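PDB 4DAM: single-stranded DNA-binding protein 1 from Streptomyces coelicolor, which binds single-stranded DNA as a homotetramer of OB-fold subunits and may also activate partner enzymes. Local coordinates for the interface of chains A and B. Residues are numbered along the deposited sequence; one frame, centred on the assembly and turned at random. Chains: chain A/B, Single-stranded DNA-binding protein 1.

The interface of chains A and B. Residues chain A 16, 18, 65, 93, 95; chain B 18, 65, 93, 95.
A:Leu93 and B:Leu93 meet tip to tip on the two-fold axis of this homotetramer interface, their CD2 methyls 3.9 Å apart, a worked example of two like strands pairing by their apolar side chains, here in the N-terminal OB-fold part of the longer protein. CG lies opposite the backbone N in both leucines (chi1 178° in A:Leu93), which points the branched ends from strands 86-100 and 86-96 across the boundary. The same A:Leu93 CD2 also touches CD1 of B:Ile18, whose extended chain comes in at about a right angle, and B:Leu93 CD2 meets A:Ile18 CD1 in the twin contact at 4.0 Å. Outward, the ring of B:Phe65 presents its edge to chain A: A:Leu93 CD2 and A:Ile16 CD1 both lie in the ring plane, the latter 3.7 Å from CE1. A:Val95 CG2 instead sits above the ring plane, 3.8 Å from CE2. A leucine here removes the ring, and would probably leave a gap beside A:Ile16 CD1 and A:Leu93 CD2 and deprive A:Val95 CG2 of the face it packs on. A:Phe65 plays the equivalent part opposite B:Leu93 and B:Val95. No nitrogen or oxygen of the residues described comes within bonding distance of the other chain; polar links may come from neighbouring residues. A:Ile16 is engineered, standing where the natural protein has threonine; its CG2 methyl packs 3.5 Å from CD1 of B:Ile18.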
ATOM      1  N   ILE A  16      -2.203  -6.031  -7.116  1.00 23.72           N
ATOM      2  CA  ILE A  16      -1.447  -4.941  -6.552  1.00 24.30           C
ATOM      3  C   ILE A  16      -2.438  -3.835  -6.194  1.00 24.83           C
ATOM      4  O   ILE A  16      -3.029  -3.245  -7.075  1.00 23.54           O
ATOM      5  CB  ILE A  16      -0.408  -4.443  -7.576  1.00 30.21           C
ATOM      6  CG1 ILE A  16       0.408  -5.647  -8.086  0.80 28.64           C
ATOM      7  CG2 ILE A  16       0.496  -3.399  -6.926  1.00 32.32           C
ATOM      8  CD1 ILE A  16       0.990  -5.558  -9.494  1.00 26.28           C
ATOM      9  N   ILE A  18      -3.409  -0.149  -4.638  1.00 16.98           N
ATOM     10  CA  ILE A  18      -2.817   1.173  -4.564  1.00 18.53           C
ATOM     11  C   ILE A  18      -3.816   2.113  -3.917  1.00 17.56           C
ATOM     12  O   ILE A  18      -5.027   1.947  -4.078  1.00 16.50           O
ATOM     13  CB  ILE A  18      -2.458   1.656  -5.992  1.00 18.82           C
ATOM     14  CG1 ILE A  18      -1.847   3.037  -6.050  1.00 28.42           C
ATOM     15  CG2 ILE A  18      -3.676   1.731  -6.875  1.00 26.54           C
ATOM     16  CD1 ILE A  18      -1.500   3.371  -7.497  1.00 28.87           C
ATOM     17  N   PHE A  65      -3.150   8.480 -13.785  1.00 14.76           N
ATOM     18  CA  PHE A  65      -3.865   7.217 -13.837  1.00 14.48           C
ATOM     19  C   PHE A  65      -5.212   7.400 -14.494  1.00 16.18           C
ATOM     20  O   PHE A  65      -5.845   8.449 -14.370  1.00 17.78           O
ATOM     21  CB  PHE A  65      -4.130   6.670 -12.442  1.00 13.62           C
ATOM     22  CG  PHE A  65      -2.912   6.464 -11.602  1.00 13.73           C
ATOM     23  CD1 PHE A  65      -2.456   7.456 -10.749  1.00 16.28           C
ATOM     24  CD2 PHE A  65      -2.235   5.256 -11.646  1.00 13.17           C
ATOM     25  CE1 PHE A  65      -1.343   7.264  -9.967  1.00 17.16           C
ATOM     26  CE2 PHE A  65      -1.118   5.060 -10.871  1.00 15.63           C
ATOM     27  CZ  PHE A  65      -0.660   6.069 -10.030  1.00 16.89           C
ATOM     28  N   LEU A  93      -4.229  -1.797  -9.195  1.00 14.14           N
ATOM     29  CA  LEU A  93      -3.392  -1.212 -10.238  1.00 14.44           C
ATOM     30  C   LEU A  93      -3.244  -2.167 -11.413  1.00 16.13           C
ATOM     31  O   LEU A  93      -2.898  -3.336 -11.217  1.00 15.41           O
ATOM     32  CB  LEU A  93      -2.008  -0.901  -9.674  1.00 15.71           C
ATOM     33  CG  LEU A  93      -0.942  -0.315 -10.616  1.00 16.37           C
ATOM     34  CD1 LEU A  93      -1.328   1.081 -11.094  1.00 20.41           C
ATOM     35  CD2 LEU A  93       0.450  -0.319  -9.995  1.00 19.10           C
ATOM     36  N   VAL A  95      -1.138  -2.079 -15.021  1.00 15.20           N
ATOM     37  CA  VAL A  95      -0.160  -1.444 -15.912  1.00 16.00           C
ATOM     38  C   VAL A  95      -0.393  -2.034 -17.284  1.00 18.57           C
ATOM     39  O   VAL A  95      -0.381  -3.248 -17.446  1.00 17.89           O
ATOM     40  CB  VAL A  95       1.315  -1.741 -15.502  1.00 16.82           C
ATOM     41  CG1 VAL A  95       2.331  -1.194 -16.527  1.00 17.44           C
ATOM     42  CG2 VAL A  95       1.581  -1.234 -14.091  1.00 20.43           C
TER
ATOM     43  N   ILE B  18       4.201   1.244  -3.307  1.00 17.77           N
ATOM     44  CA  ILE B  18       3.696  -0.019  -3.814  1.00 17.79           C
ATOM     45  C   ILE B  18       4.523  -1.138  -3.219  1.00 16.75           C
ATOM     46  O   ILE B  18       5.719  -0.975  -2.961  1.00 15.09           O
ATOM     47  CB  ILE B  18       3.776  -0.051  -5.350  1.00 23.19           C
ATOM     48  CG1 ILE B  18       3.249  -1.337  -5.956  1.00 26.53           C
ATOM     49  CG2 ILE B  18       5.198   0.124  -5.833  1.00 25.07           C
ATOM     50  CD1 ILE B  18       3.259  -1.241  -7.472  1.00 29.62           C
ATOM     51  N   PHE B  65       6.847  -4.066 -14.381  1.00 13.98           N
ATOM     52  CA  PHE B  65       7.473  -2.878 -13.843  1.00 13.04           C
ATOM     53  C   PHE B  65       8.960  -2.908 -14.143  1.00 15.13           C
ATOM     54  O   PHE B  65       9.565  -3.982 -14.176  1.00 16.65           O
ATOM     55  CB  PHE B  65       7.331  -2.822 -12.322  1.00 13.30           C
ATOM     56  CG  PHE B  65       5.934  -2.828 -11.828  1.00 13.27           C
ATOM     57  CD1 PHE B  65       5.291  -4.005 -11.484  1.00 15.43           C
ATOM     58  CD2 PHE B  65       5.245  -1.634 -11.676  1.00 13.80           C
ATOM     59  CE1 PHE B  65       4.002  -4.010 -11.002  1.00 14.81           C
ATOM     60  CE2 PHE B  65       3.961  -1.638 -11.189  1.00 14.22           C
ATOM     61  CZ  PHE B  65       3.320  -2.815 -10.882  1.00 15.45           C
ATOM     62  N   LEU B  93       6.130   4.185  -6.716  1.00 14.18           N
ATOM     63  CA  LEU B  93       5.655   4.011  -8.088  1.00 14.71           C
ATOM     64  C   LEU B  93       5.805   5.296  -8.881  1.00 14.77           C
ATOM     65  O   LEU B  93       5.371   6.355  -8.428  1.00 15.76           O
ATOM     66  CB  LEU B  93       4.199   3.579  -8.075  1.00 16.58           C
ATOM     67  CG  LEU B  93       3.549   3.366  -9.438  1.00 16.73           C
ATOM     68  CD1 LEU B  93       4.253   2.235 -10.179  1.00 19.50           C
ATOM     69  CD2 LEU B  93       2.064   3.110  -9.300  1.00 19.52           C
ATOM     70  N   VAL B  95       4.989   6.478 -12.793  1.00 16.85           N
ATOM     71  CA  VAL B  95       4.428   6.238 -14.103  1.00 17.86           C
ATOM     72  C   VAL B  95       4.995   7.337 -14.999  1.00 19.55           C
ATOM     73  O   VAL B  95       4.694   8.519 -14.818  1.00 18.40           O
ATOM     74  CB  VAL B  95       2.880   6.229 -14.050  1.00 21.35           C
ATOM     75  CG1 VAL B  95       2.301   5.938 -15.430  1.00 23.23           C
ATOM     76  CG2 VAL B  95       2.373   5.242 -12.983  1.00 22.57           C
TER